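Local coordinates for odorant-binding protein 1d (Locusta migratoria, PDB 4PT1) that probably binds small odorant molecules and carries them, as a secreted helical protein with a ligand pocket, at residues M5-R10 with S119-A124; K16-T21 with K52-E57; D45-Y50 with T102-H107; F58-D63 with L73-P78; G65-E70 with R86-C91. One frame throughout, in Å; residues are numbered along the deposited sequence.

Contact 1 (M5-R10 with S119-A124); sequences MKLTGR and SLVVRA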
# COMPACT_ATOMS: atom_id res chain seq x y z
N MET A 5 17.60 0.17 8.91
CA MET A 5 17.19 0.12 7.52
C MET A 5 16.28 1.31 7.22
O MET A 5 15.30 1.55 7.95
CB MET A 5 16.47 -1.20 7.21
N LYS A 6 16.64 2.06 6.18
CA LYS A 6 15.87 3.19 5.71
C LYS A 6 15.27 2.75 4.38
O LYS A 6 15.99 2.55 3.41
CB LYS A 6 16.78 4.42 5.52
CG LYS A 6 16.17 5.74 5.98
CD LYS A 6 15.26 6.37 4.93
CE LYS A 6 14.61 7.65 5.44
N LEU A 7 13.95 2.56 4.36
CA LEU A 7 13.28 2.18 3.11
C LEU A 7 13.38 3.32 2.08
O LEU A 7 12.98 4.46 2.37
CB LEU A 7 11.82 1.79 3.39
CG LEU A 7 11.58 0.57 4.30
CD1 LEU A 7 10.10 0.27 4.45
CD2 LEU A 7 12.33 -0.65 3.78
N THR A 8 13.98 3.02 0.92
CA THR A 8 13.98 3.91 -0.23
C THR A 8 13.09 3.29 -1.32
O THR A 8 12.21 2.49 -1.00
CB THR A 8 15.42 4.20 -0.74
OG1 THR A 8 16.02 3.01 -1.26
CG2 THR A 8 16.27 4.76 0.38
N GLY A 9 13.28 3.66 -2.58
CA GLY A 9 12.45 3.15 -3.68
C GLY A 9 11.42 4.16 -4.17
O GLY A 9 11.20 5.20 -3.53
N ARG A 10 10.79 3.87 -5.31
CA ARG A 10 9.91 4.84 -5.97
C ARG A 10 8.68 5.22 -5.14
O ARG A 10 8.27 6.38 -5.15
CB ARG A 10 9.50 4.38 -7.38
CG ARG A 10 8.71 3.08 -7.51
CD ARG A 10 8.64 2.65 -8.98
NE ARG A 10 7.68 1.58 -9.23
CZ ARG A 10 7.38 1.09 -10.44
NH1 ARG A 10 7.96 1.58 -11.53
NH2 ARG A 10 6.48 0.11 -10.57
N SER A 119 3.90 -3.99 8.69
CA SER A 119 3.89 -2.91 9.68
C SER A 119 5.05 -1.96 9.43
O SER A 119 4.91 -0.75 9.50
CB SER A 119 3.99 -3.47 11.10
OG SER A 119 4.40 -2.46 12.00
N LEU A 120 6.20 -2.52 9.11
CA LEU A 120 7.39 -1.73 8.81
C LEU A 120 7.21 -0.77 7.62
O LEU A 120 7.62 0.42 7.66
CB LEU A 120 8.55 -2.69 8.49
CG LEU A 120 9.93 -2.10 8.58
CD1 LEU A 120 10.54 -2.63 9.87
CD2 LEU A 120 10.80 -2.46 7.38
N VAL A 121 6.62 -1.29 6.55
CA VAL A 121 6.40 -0.52 5.33
C VAL A 121 5.37 0.60 5.52
O VAL A 121 5.62 1.77 5.17
CB VAL A 121 5.99 -1.48 4.18
CG1 VAL A 121 5.39 -0.72 3.00
CG2 VAL A 121 7.19 -2.29 3.73
N VAL A 122 4.23 0.27 6.12
CA VAL A 122 3.16 1.26 6.28
C VAL A 122 3.63 2.38 7.22
O VAL A 122 3.37 3.55 6.97
CB VAL A 122 1.81 0.62 6.73
CG1 VAL A 122 1.30 -0.37 5.68
CG2 VAL A 122 1.94 -0.08 8.07
N ARG A 123 4.39 2.04 8.25
CA ARG A 123 4.90 3.07 9.16
C ARG A 123 5.91 4.02 8.53
O ARG A 123 5.90 5.21 8.84
CB ARG A 123 5.49 2.41 10.42
CG ARG A 123 4.42 1.84 11.34
CD ARG A 123 4.99 1.42 12.68
NE ARG A 123 3.95 1.05 13.63
N ALA A 124 6.75 3.51 7.63
CA ALA A 124 7.73 4.31 6.91
C ALA A 124 7.04 5.25 5.91
O ALA A 124 7.44 6.40 5.73
CB ALA A 124 8.72 3.40 6.20

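Contact 2 (K16-T21 with K52-E57); sequences KEVDHT and KCIMVE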
# COMPACT_ATOMS: atom_id res chain seq x y z
N LYS A 16 4.68 11.61 -0.51
CA LYS A 16 3.96 12.87 -0.33
C LYS A 16 3.15 13.22 -1.56
O LYS A 16 2.01 13.64 -1.45
CB LYS A 16 4.92 14.05 -0.05
CG LYS A 16 5.33 14.23 1.39
N GLU A 17 3.76 13.10 -2.74
CA GLU A 17 3.10 13.38 -4.00
C GLU A 17 1.86 12.54 -4.22
O GLU A 17 0.78 13.08 -4.51
CB GLU A 17 4.08 13.16 -5.14
CG GLU A 17 3.52 13.39 -6.53
CD GLU A 17 4.48 12.95 -7.62
OE1 GLU A 17 5.66 12.69 -7.31
OE2 GLU A 17 4.06 12.84 -8.78
N VAL A 18 2.02 11.23 -4.09
CA VAL A 18 0.91 10.30 -4.34
C VAL A 18 -0.14 10.39 -3.24
O VAL A 18 -1.33 10.33 -3.52
CB VAL A 18 1.41 8.85 -4.61
CG1 VAL A 18 0.26 7.87 -4.80
CG2 VAL A 18 2.26 8.85 -5.87
N ASP A 19 0.27 10.63 -1.99
CA ASP A 19 -0.70 10.86 -0.93
C ASP A 19 -1.53 12.12 -1.21
O ASP A 19 -2.75 12.15 -1.00
CB ASP A 19 -0.00 10.98 0.43
CG ASP A 19 -0.94 11.45 1.50
OD1 ASP A 19 -1.79 10.64 1.91
OD2 ASP A 19 -0.82 12.63 1.93
N HIS A 20 -0.87 13.17 -1.69
CA HIS A 20 -1.60 14.40 -2.00
C HIS A 20 -2.71 14.15 -3.00
O HIS A 20 -3.87 14.51 -2.74
CB HIS A 20 -0.65 15.46 -2.48
CG HIS A 20 -1.33 16.75 -2.80
ND1 HIS A 20 -1.63 17.66 -1.86
CD2 HIS A 20 -1.83 17.25 -4.00
CE1 HIS A 20 -2.26 18.70 -2.42
NE2 HIS A 20 -2.37 18.46 -3.73
N THR A 21 -2.41 13.48 -4.10
CA THR A 21 -3.41 13.29 -5.15
C THR A 21 -4.48 12.31 -4.67
O THR A 21 -5.67 12.53 -4.86
CB THR A 21 -2.79 12.80 -6.47
OG1 THR A 21 -2.08 11.60 -6.24
CG2 THR A 21 -1.81 13.79 -7.03
N LYS A 52 -6.35 1.64 -3.22
CA LYS A 52 -6.51 1.43 -4.66
C LYS A 52 -5.82 2.55 -5.44
O LYS A 52 -5.11 2.29 -6.41
CB LYS A 52 -8.01 1.30 -5.01
CG LYS A 52 -8.33 1.17 -6.49
CD LYS A 52 -8.67 2.49 -7.13
CE LYS A 52 -9.31 2.26 -8.49
NZ LYS A 52 -9.60 3.55 -9.13
N CYS A 53 -6.01 3.79 -5.01
CA CYS A 53 -5.46 4.93 -5.73
C CYS A 53 -3.93 4.88 -5.75
O CYS A 53 -3.34 5.16 -6.78
CB CYS A 53 -5.96 6.23 -5.10
SG CYS A 53 -5.32 7.71 -5.88
N ILE A 54 -3.31 4.55 -4.62
CA ILE A 54 -1.86 4.37 -4.54
C ILE A 54 -1.42 3.30 -5.54
O ILE A 54 -0.47 3.48 -6.29
CB ILE A 54 -1.39 4.00 -3.12
CG1 ILE A 54 -1.43 5.23 -2.21
CG2 ILE A 54 0.06 3.48 -3.11
CD1 ILE A 54 -1.19 4.86 -0.77
N MET A 55 -2.12 2.17 -5.57
CA MET A 55 -1.70 1.10 -6.47
C MET A 55 -1.80 1.54 -7.93
O MET A 55 -0.94 1.19 -8.74
CB MET A 55 -2.50 -0.17 -6.22
CG MET A 55 -2.25 -0.78 -4.85
SD MET A 55 -3.15 -2.31 -4.63
CE MET A 55 -2.09 -3.42 -5.57
N VAL A 56 -2.84 2.30 -8.26
CA VAL A 56 -3.04 2.79 -9.65
C VAL A 56 -1.92 3.74 -10.02
O VAL A 56 -1.36 3.66 -11.09
CB VAL A 56 -4.41 3.47 -9.85
CG1 VAL A 56 -4.47 4.11 -11.23
CG2 VAL A 56 -5.53 2.46 -9.68
N GLU A 57 -1.56 4.63 -9.09
CA GLU A 57 -0.50 5.60 -9.35
C GLU A 57 0.88 4.91 -9.50
O GLU A 57 1.76 5.41 -10.23
CB GLU A 57 -0.48 6.65 -8.25
CG GLU A 57 -1.71 7.55 -8.25
CD GLU A 57 -1.79 8.45 -9.46
OE1 GLU A 57 -0.82 9.20 -9.72
OE2 GLU A 57 -2.83 8.43 -10.14
O HOH W 1 0.17 11.15 -7.68

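Contact 3 (D45-Y50 with T102-H107); sequences DDFKCY and TAYQIH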
# COMPACT_ATOMS: atom_id res chain seq x y z
N ASP A 45 -14.89 2.78 3.41
CA ASP A 45 -14.91 2.66 1.96
C ASP A 45 -13.89 3.59 1.32
O ASP A 45 -13.26 3.20 0.36
CB ASP A 45 -16.30 2.97 1.39
CG ASP A 45 -17.30 1.84 1.61
OD1 ASP A 45 -16.93 0.82 2.22
OD2 ASP A 45 -18.46 1.98 1.17
N ASP A 46 -13.76 4.81 1.83
CA ASP A 46 -12.78 5.77 1.28
C ASP A 46 -11.33 5.37 1.51
O ASP A 46 -10.49 5.59 0.65
CB ASP A 46 -12.98 7.18 1.84
CG ASP A 46 -14.32 7.78 1.45
OD1 ASP A 46 -14.76 7.54 0.32
OD2 ASP A 46 -14.91 8.51 2.27
N PHE A 47 -11.03 4.80 2.67
CA PHE A 47 -9.68 4.29 2.90
C PHE A 47 -9.31 3.17 1.90
O PHE A 47 -8.22 3.15 1.34
CB PHE A 47 -9.48 3.85 4.34
CG PHE A 47 -8.13 3.25 4.58
CD1 PHE A 47 -7.01 4.05 4.57
CD2 PHE A 47 -7.98 1.88 4.73
CE1 PHE A 47 -5.75 3.50 4.76
CE2 PHE A 47 -6.73 1.32 4.91
CZ PHE A 47 -5.61 2.14 4.92
N LYS A 48 -10.22 2.24 1.65
CA LYS A 48 -9.98 1.21 0.63
C LYS A 48 -9.65 1.81 -0.75
O LYS A 48 -8.74 1.36 -1.46
CB LYS A 48 -11.18 0.28 0.52
CG LYS A 48 -11.54 -0.35 1.86
CD LYS A 48 -12.52 -1.49 1.70
CE LYS A 48 -12.92 -2.05 3.06
NZ LYS A 48 -14.13 -2.90 2.96
N CYS A 49 -10.39 2.85 -1.13
CA CYS A 49 -10.16 3.48 -2.42
C CYS A 49 -8.86 4.28 -2.41
O CYS A 49 -8.25 4.44 -3.45
CB CYS A 49 -11.37 4.33 -2.82
SG CYS A 49 -12.81 3.33 -3.29
N TYR A 50 -8.43 4.74 -1.24
CA TYR A 50 -7.11 5.34 -1.09
C TYR A 50 -5.98 4.32 -1.38
O TYR A 50 -5.05 4.63 -2.13
CB TYR A 50 -6.97 5.93 0.30
CG TYR A 50 -5.60 6.49 0.59
CD1 TYR A 50 -5.26 7.79 0.20
CD2 TYR A 50 -4.66 5.74 1.28
CE1 TYR A 50 -4.02 8.30 0.49
CE2 TYR A 50 -3.40 6.25 1.57
CZ TYR A 50 -3.09 7.52 1.16
OH TYR A 50 -1.87 8.01 1.46
N THR A 102 -10.64 -5.07 -3.71
CA THR A 102 -9.46 -5.81 -4.25
C THR A 102 -8.15 -5.25 -3.71
O THR A 102 -7.33 -6.00 -3.14
CB THR A 102 -9.42 -5.77 -5.80
OG1 THR A 102 -10.51 -6.55 -6.32
CG2 THR A 102 -8.09 -6.33 -6.37
N ALA A 103 -7.94 -3.94 -3.87
CA ALA A 103 -6.73 -3.33 -3.32
C ALA A 103 -6.63 -3.54 -1.81
O ALA A 103 -5.59 -3.96 -1.31
CB ALA A 103 -6.67 -1.84 -3.64
N TYR A 104 -7.72 -3.27 -1.08
CA TYR A 104 -7.68 -3.30 0.41
C TYR A 104 -7.32 -4.70 0.94
O TYR A 104 -6.56 -4.83 1.90
CB TYR A 104 -9.01 -2.77 1.02
CG TYR A 104 -9.12 -2.87 2.54
CD1 TYR A 104 -8.57 -1.89 3.38
CD2 TYR A 104 -9.77 -3.93 3.13
CE1 TYR A 104 -8.68 -1.99 4.77
CE2 TYR A 104 -9.89 -4.05 4.52
CZ TYR A 104 -9.34 -3.08 5.34
OH TYR A 104 -9.45 -3.18 6.73
N GLN A 105 -7.82 -5.73 0.27
CA GLN A 105 -7.60 -7.10 0.67
C GLN A 105 -6.35 -7.74 0.05
O GLN A 105 -5.86 -8.73 0.60
CB GLN A 105 -8.82 -7.95 0.30
CG GLN A 105 -10.13 -7.48 0.93
CD GLN A 105 -10.22 -7.65 2.45
OE1 GLN A 105 -9.36 -8.28 3.06
NE2 GLN A 105 -11.25 -7.08 3.05
N ILE A 106 -5.84 -7.21 -1.07
CA ILE A 106 -4.47 -7.54 -1.48
C ILE A 106 -3.59 -7.09 -0.30
O ILE A 106 -2.73 -7.84 0.15
CB ILE A 106 -4.03 -6.87 -2.82
CG1 ILE A 106 -4.64 -7.58 -4.04
CG2 ILE A 106 -2.50 -6.92 -2.93
CD1 ILE A 106 -4.47 -6.84 -5.36
N HIS A 107 -3.86 -5.91 0.23
CA HIS A 107 -3.14 -5.37 1.38
C HIS A 107 -3.35 -6.14 2.67
O HIS A 107 -2.40 -6.32 3.42
CB HIS A 107 -3.45 -3.91 1.55
CG HIS A 107 -2.52 -3.03 0.78
ND1 HIS A 107 -1.44 -2.44 1.35
CD2 HIS A 107 -2.48 -2.69 -0.57
CE1 HIS A 107 -0.78 -1.73 0.41
NE2 HIS A 107 -1.42 -1.90 -0.77

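Contact 4 (F58-D63 with L73-P78); sequences FNSLSD and LENVPP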
# COMPACT_ATOMS: atom_id res chain seq x y z
N PHE A 58 1.06 3.76 -8.86
CA PHE A 58 2.31 2.98 -9.03
C PHE A 58 2.16 1.74 -9.92
O PHE A 58 2.92 0.78 -9.80
CB PHE A 58 2.90 2.61 -7.66
CG PHE A 58 3.32 3.80 -6.86
CD1 PHE A 58 4.37 4.60 -7.29
CD2 PHE A 58 2.68 4.13 -5.67
CE1 PHE A 58 4.77 5.72 -6.56
CE2 PHE A 58 3.07 5.24 -4.93
CZ PHE A 58 4.12 6.03 -5.37
N ASN A 59 1.18 1.78 -10.83
CA ASN A 59 1.07 0.82 -11.93
C ASN A 59 0.78 -0.64 -11.57
O ASN A 59 0.78 -1.50 -12.47
CB ASN A 59 2.35 0.85 -12.80
CG ASN A 59 2.77 2.24 -13.17
OD1 ASN A 59 3.82 2.72 -12.74
ND2 ASN A 59 1.93 2.92 -13.97
N SER A 60 0.51 -0.93 -10.29
CA SER A 60 0.26 -2.30 -9.82
C SER A 60 -1.21 -2.66 -9.84
O SER A 60 -1.56 -3.82 -9.60
CB SER A 60 0.83 -2.53 -8.42
OG SER A 60 0.43 -1.53 -7.49
N LEU A 61 -2.07 -1.67 -10.11
CA LEU A 61 -3.49 -1.93 -10.33
C LEU A 61 -4.01 -1.02 -11.45
O LEU A 61 -3.60 0.14 -11.58
CB LEU A 61 -4.27 -1.74 -9.02
CG LEU A 61 -5.62 -2.45 -8.88
CD1 LEU A 61 -5.44 -3.91 -8.51
CD2 LEU A 61 -6.51 -1.76 -7.85
N SER A 62 -4.88 -1.57 -12.28
CA SER A 62 -5.58 -0.75 -13.27
C SER A 62 -6.67 0.00 -12.53
O SER A 62 -7.12 -0.41 -11.46
CB SER A 62 -6.20 -1.62 -14.35
OG SER A 62 -7.14 -2.51 -13.80
N ASP A 63 -7.14 1.09 -13.11
CA ASP A 63 -8.28 1.83 -12.56
C ASP A 63 -9.49 0.92 -12.29
O ASP A 63 -10.21 1.11 -11.31
CB ASP A 63 -8.68 2.98 -13.49
CG ASP A 63 -9.65 3.96 -12.85
OD1 ASP A 63 -9.47 4.31 -11.66
OD2 ASP A 63 -10.59 4.37 -13.55
N LEU A 73 6.21 -5.99 -7.95
CA LEU A 73 7.53 -6.48 -7.56
C LEU A 73 8.53 -5.35 -7.65
O LEU A 73 9.37 -5.20 -6.78
CB LEU A 73 7.96 -7.67 -8.40
CG LEU A 73 7.13 -8.95 -8.25
CD1 LEU A 73 7.48 -9.97 -9.31
CD2 LEU A 73 7.22 -9.58 -6.87
N GLU A 74 8.44 -4.55 -8.71
CA GLU A 74 9.29 -3.36 -8.79
C GLU A 74 9.02 -2.36 -7.66
O GLU A 74 9.94 -1.67 -7.19
CB GLU A 74 9.12 -2.66 -10.14
CG GLU A 74 9.77 -3.40 -11.30
CD GLU A 74 9.65 -2.63 -12.60
OE1 GLU A 74 10.19 -1.50 -12.68
OE2 GLU A 74 9.01 -3.15 -13.55
N ASN A 75 7.76 -2.28 -7.21
CA ASN A 75 7.37 -1.37 -6.10
C ASN A 75 7.94 -1.73 -4.73
O ASN A 75 7.93 -0.91 -3.82
CB ASN A 75 5.84 -1.25 -5.99
CG ASN A 75 5.24 -0.48 -7.13
OD1 ASN A 75 5.92 0.31 -7.76
ND2 ASN A 75 3.94 -0.73 -7.43
N VAL A 76 8.39 -2.97 -4.57
CA VAL A 76 8.99 -3.38 -3.27
C VAL A 76 10.29 -2.61 -3.04
O VAL A 76 11.13 -2.58 -3.93
CB VAL A 76 9.31 -4.89 -3.24
CG1 VAL A 76 9.99 -5.26 -1.93
CG2 VAL A 76 8.04 -5.71 -3.47
N PRO A 77 10.43 -1.95 -1.87
CA PRO A 77 11.64 -1.17 -1.58
C PRO A 77 12.87 -2.06 -1.66
O PRO A 77 12.80 -3.22 -1.26
CB PRO A 77 11.41 -0.69 -0.14
CG PRO A 77 9.94 -0.55 -0.06
CD PRO A 77 9.39 -1.70 -0.86
N PRO A 78 13.98 -1.52 -2.18
CA PRO A 78 15.16 -2.37 -2.41
C PRO A 78 15.69 -3.02 -1.13
O PRO A 78 16.27 -4.11 -1.21
CB PRO A 78 16.19 -1.42 -3.07
CG PRO A 78 15.70 -0.06 -2.78
CD PRO A 78 14.21 -0.12 -2.62

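Contact 5 (G65-E70 with R86-C91); sequences GVFVLE and RVVHSC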
# COMPACT_ATOMS: atom_id res chain seq x y z
N GLY A 65 -9.29 -2.26 -11.54
CA GLY A 65 -8.96 -3.23 -10.55
C GLY A 65 -8.23 -4.48 -11.04
O GLY A 65 -8.39 -5.51 -10.43
N VAL A 66 -7.42 -4.38 -12.09
CA VAL A 66 -6.59 -5.51 -12.57
C VAL A 66 -5.18 -5.41 -11.97
O VAL A 66 -4.45 -4.45 -12.24
CB VAL A 66 -6.49 -5.54 -14.11
CG1 VAL A 66 -5.67 -6.75 -14.60
CG2 VAL A 66 -7.88 -5.56 -14.74
N PHE A 67 -4.82 -6.39 -11.14
CA PHE A 67 -3.47 -6.46 -10.51
C PHE A 67 -2.36 -6.74 -11.52
O PHE A 67 -2.50 -7.61 -12.38
CB PHE A 67 -3.49 -7.51 -9.39
CG PHE A 67 -2.19 -7.63 -8.64
CD1 PHE A 67 -1.78 -6.63 -7.77
CD2 PHE A 67 -1.37 -8.72 -8.83
CE1 PHE A 67 -0.60 -6.74 -7.08
CE2 PHE A 67 -0.18 -8.85 -8.15
CZ PHE A 67 0.21 -7.86 -7.27
N VAL A 68 -1.25 -6.01 -11.43
CA VAL A 68 -0.11 -6.16 -12.34
C VAL A 68 1.16 -6.54 -11.54
O VAL A 68 1.86 -5.70 -10.99
CB VAL A 68 0.11 -4.89 -13.18
CG1 VAL A 68 1.20 -5.11 -14.21
CG2 VAL A 68 -1.18 -4.47 -13.89
N LEU A 69 1.45 -7.84 -11.52
CA LEU A 69 2.52 -8.41 -10.67
C LEU A 69 3.89 -7.80 -10.89
O LEU A 69 4.58 -7.52 -9.94
CB LEU A 69 2.61 -9.92 -10.90
CG LEU A 69 3.73 -10.71 -10.20
CD1 LEU A 69 3.64 -10.62 -8.69
CD2 LEU A 69 3.66 -12.17 -10.65
N GLU A 70 4.29 -7.61 -12.14
CA GLU A 70 5.64 -7.14 -12.47
C GLU A 70 5.87 -5.75 -11.88
O GLU A 70 6.95 -5.45 -11.36
CB GLU A 70 5.86 -7.12 -14.00
N ARG A 86 8.51 -12.17 -1.64
CA ARG A 86 7.85 -13.38 -1.10
C ARG A 86 6.39 -13.06 -0.78
O ARG A 86 5.48 -13.77 -1.20
CB ARG A 86 8.58 -13.89 0.14
CG ARG A 86 8.07 -15.25 0.62
CD ARG A 86 8.81 -15.71 1.87
NE ARG A 86 10.26 -15.67 1.70
N VAL A 87 6.16 -11.98 -0.06
CA VAL A 87 4.80 -11.51 0.22
C VAL A 87 3.95 -11.23 -1.03
O VAL A 87 2.81 -11.66 -1.12
CB VAL A 87 4.87 -10.28 1.11
CG1 VAL A 87 3.51 -9.60 1.19
CG2 VAL A 87 5.39 -10.69 2.49
N VAL A 88 4.51 -10.52 -2.01
CA VAL A 88 3.76 -10.23 -3.21
C VAL A 88 3.36 -11.50 -3.97
O VAL A 88 2.21 -11.61 -4.43
CB VAL A 88 4.53 -9.27 -4.15
CG1 VAL A 88 3.81 -9.18 -5.50
CG2 VAL A 88 4.65 -7.90 -3.51
N HIS A 89 4.28 -12.46 -4.07
CA HIS A 89 4.01 -13.71 -4.78
C HIS A 89 2.96 -14.50 -4.07
O HIS A 89 2.16 -15.19 -4.72
CB HIS A 89 5.29 -14.54 -5.00
CG HIS A 89 6.14 -14.04 -6.14
ND1 HIS A 89 5.78 -14.19 -7.44
CD2 HIS A 89 7.38 -13.42 -6.16
CE1 HIS A 89 6.73 -13.66 -8.23
NE2 HIS A 89 7.71 -13.19 -7.45
N SER A 90 2.90 -14.38 -2.74
CA SER A 90 1.91 -15.13 -1.96
C SER A 90 0.49 -14.55 -2.08
O SER A 90 -0.49 -15.23 -1.75
CB SER A 90 2.35 -15.27 -0.50
OG SER A 90 2.21 -14.07 0.24
N CYS A 91 0.38 -13.32 -2.60
CA CYS A 91 -0.89 -12.56 -2.61
C CYS A 91 -1.35 -12.16 -4.02
O CYS A 91 -2.28 -11.36 -4.18
CB CYS A 91 -0.71 -11.32 -1.73
SG CYS A 91 -0.48 -11.73 0.02

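Contact 1 (M5-R10 with S119-A124)
Leu7 meets helix 115-129 with one methyl: its CD1 is set among Leu120, Val121 and Ala124, and every close approach between the two segments runs through that atom. CG of Leu7 stands beside the backbone N (chi1 -63°), and the branch is carried from the extended N-terminal chain toward the helix. CD1 comes to 3.8 Å from Ala124 CB, the nearest side-chain atom. On the Val121 side it lies 3.9 Å from CG2, the methyl held beside Val121's own backbone N, and it also comes close to the Val121 CA. Leu120 reaches in from one turn before Ala124, with its CD2 at 4.1 Å from Leu7 CD1. The methyl therefore sits over the strip of helix surface formed by positions 120, 121 and 124, which the i, i+1, i+4 spacing brings to one side of the helix, with Ala124 N bonded back to Leu120 O at 3.2 Å. Around this patch Leu7 also touches Pro77 and Met12, while Thr8 OG1 next along the chain bonds to Glu79. Val121 lies about 4 Å from a bound 2-(2-methoxyethoxy)ethanol, and the helix surface that takes up Leu7 therefore probably lies close to a ligand-binding region. No hydrogen bond or ion pair crosses between the segments; what joins the N-terminal arm to this helix is dispersion and the burial of a single leucine branch.

Contact 2 (K16-T21 with K52-E57)
Helices 15-26 and 45-57 run past each other with their local axes 9.8 Å apart and their N-to-C directions at 127°, closest in CA terms at Val18 and Ile54. Val18 fills the gap with CG1, which is set anti to the backbone N (chi1 177°) and is the branch that faces helix 45-57. That methyl rests 3.7 Å from Glu57 CB, with Glu57 CG a little farther off; the two side chains slide past one another in opposite directions. On its other flank CG1 meets Ile54 CG1 at 4.1 Å. In Glu57 the bend at chi2 (-67°) keeps the aliphatic part against the valine and brings OE1 to the water it shares with Thr21. That water makes the polar link: it is 2.7 Å from Thr21 OG1 and donates to Glu57 OE1 at 3.0 Å. The direct span from Thr21 OG1 to Glu57 OE1 is 4.4 Å, too long for a bond, so the water carries the polar half of the contact. Nearby, Cys53 is tied to Cys22 by a disulfide, and Ile54 touches Phe125 and lines the pocket holding 2-(2-methoxyethoxy)ethanol. A helix pair cross-linked by a disulfide beside a hydrophobic cavity is a hallmark of the insect odorant-binding protein fold.

Contact 3 (D45-Y50 with T102-H107)
Ala103 is the first residue of segment 102-107 to approach helix 45-57, its CB lying 4.4 Å from Lys48 O. Having so small a side chain here goes with a close crossing: the local axes come within 8.3 Å, their directions 78° apart. Tyr104 follows and carries most of the contact. Its CG is anti to the backbone N (chi1 175°), which directs the ring at the first helix, where two different side chains receive it. Lys48 covers one face. The lysine runs out extended beyond CG, and its methylenes follow the tyrosine from root to ring: Lys48 CG is 3.6 Å from Tyr104 CG, and farther out Lys48 CE lies 3.9 Å from the ring centroid, 20° off the normal, a CH-pi contact. At the ring's rim stands Phe47, whose CE2 comes to 3.8 Å from Tyr104 CE1. The two aromatic side chains cross at about a right angle, each meeting the other at its edge and near its plane. Beyond Tyr104, His107 turns to the ligand side, touching Leu51 and bonding through ND1 to Tyr118 OH. A disulfide from Cys49 to Cys100 joins the same two helices. One carboxylate, that of Glu101, serves both segments, its OE2 hydrogen-bonded to Gln105 NE2 and its OE1 in a salt bridge with Lys48 NZ. The lysine thus plays two parts, its hydrocarbon stem laid against an aromatic face and its charge paired at the far end, while the tyrosine hydroxyl makes a weak bond to Val42 O; the join between the helices is apolar inside and polar at its margin.

Contact 4 (F58-D63 with L73-P78)
The side-chain amide of Asn75 is held from several directions. Across the contact, ND2 donates to Phe58 O at 3.0 Å, and the bond is nearly straight, with an N-H...O angle of 171°. The acceptor lies in the amide plane of Asn75, whereas the nitrogen is tilted 32° out of the Phe58 carbonyl plane. ND2 has a second acceptor in Glu72 OE1, and OD1 takes a hydrogen bond from Arg10 NE, so both ends of the group are occupied and its rotation is settled. CG stands beside the backbone N of Asn75 (chi1 -71°), a torsion that sends the amide toward the loop.

The carbonyl it grips belongs to the place where helix 45-57 stops. Phe58 is the first residue to leave helical geometry, and Asn59, with positive phi, is the C-prime residue of a Schellman motif in which Ser60 N bonds to Met55 O and Asn59 N to Val56 O. The Asn75 bond thus joins the chain just past helix 45-57 to the region of helix 69-75.

Two side chains pack beside the bond. Phe58 CB lies 3.5 Å from Asn75 ND2, although the phenyl ring is directed elsewhere, onto Val18 and Ile11. Ser60, two residues on, also comes near, its CB 3.7 Å from Asn75 ND2; its OG makes weak bonds to Glu72 OE1 and Met55 O.

Contact 5 (G65-E70 with R86-C91)
The Phe67 ring turns its edge to Val88: CZ, the far corner of the phenyl, lies 4.2 Å from Val88 CG1, which sits near the ring plane. The other flat group, the imidazole of His89, is met obliquely by Leu69, with Leu69 CD2 at 4.2 Å from His89 CE1 and the two side chains crossing at about a right angle. These contacts place the chain leading into helix 69-75, and that helix's first turn, against helix 81-90, within the disulfide-linked helical fold of the insect odorant-binding proteins; Cys91 is bonded to Cys109 of helix 99-113.

Leu69 does most of the work from its side. Its CG is anti to the backbone N (chi1 175°), and from there the two methyls divide, CD1 going to the valine and CD2 to the histidine. Val88 answers with CG1 alone, the branch likewise anti to its backbone N; that single methyl receives both the leucine and the corner of the phenylalanine ring. Elsewhere the Phe67 ring packs on Ile106 and Met55, and His89 ND1 is hydrogen-bonded to Lys92 NZ just after the segment. Val88 is buried and about 4 Å from a bound 2-(2-methoxyethoxy)ethanol, while His89 lies at the exposed margin. Within its own segment, Ser90 OG donates back to Val87 O at 2.8 Å. The tightest approach between the segments is Leu69 CD1 to Val88 CG1, at 3.5 Å.

In the fold
From the N terminus, contact 1 closes the widest loop, bringing the arm before helix 10-13 onto helix 115-129, and the other four nest inside it. Contact 2 joins helix 15-26 to helix 45-57; contact 3 opens within that loop and closes beyond it on helix 99-113, so the two cross and share helix 45-57. Contacts 4 and 5 both lie inside the loop of contact 3 and cross each other: contact 4 ties the chain after helix 45-57 to helix 69-75, and contact 5 ties the start of that helix to helix 81-90. Thr8 packing on Pro77 and Pro78 links contacts 1 and 4, and the Lys52-Asp63 salt bridge links contacts 2 and 4.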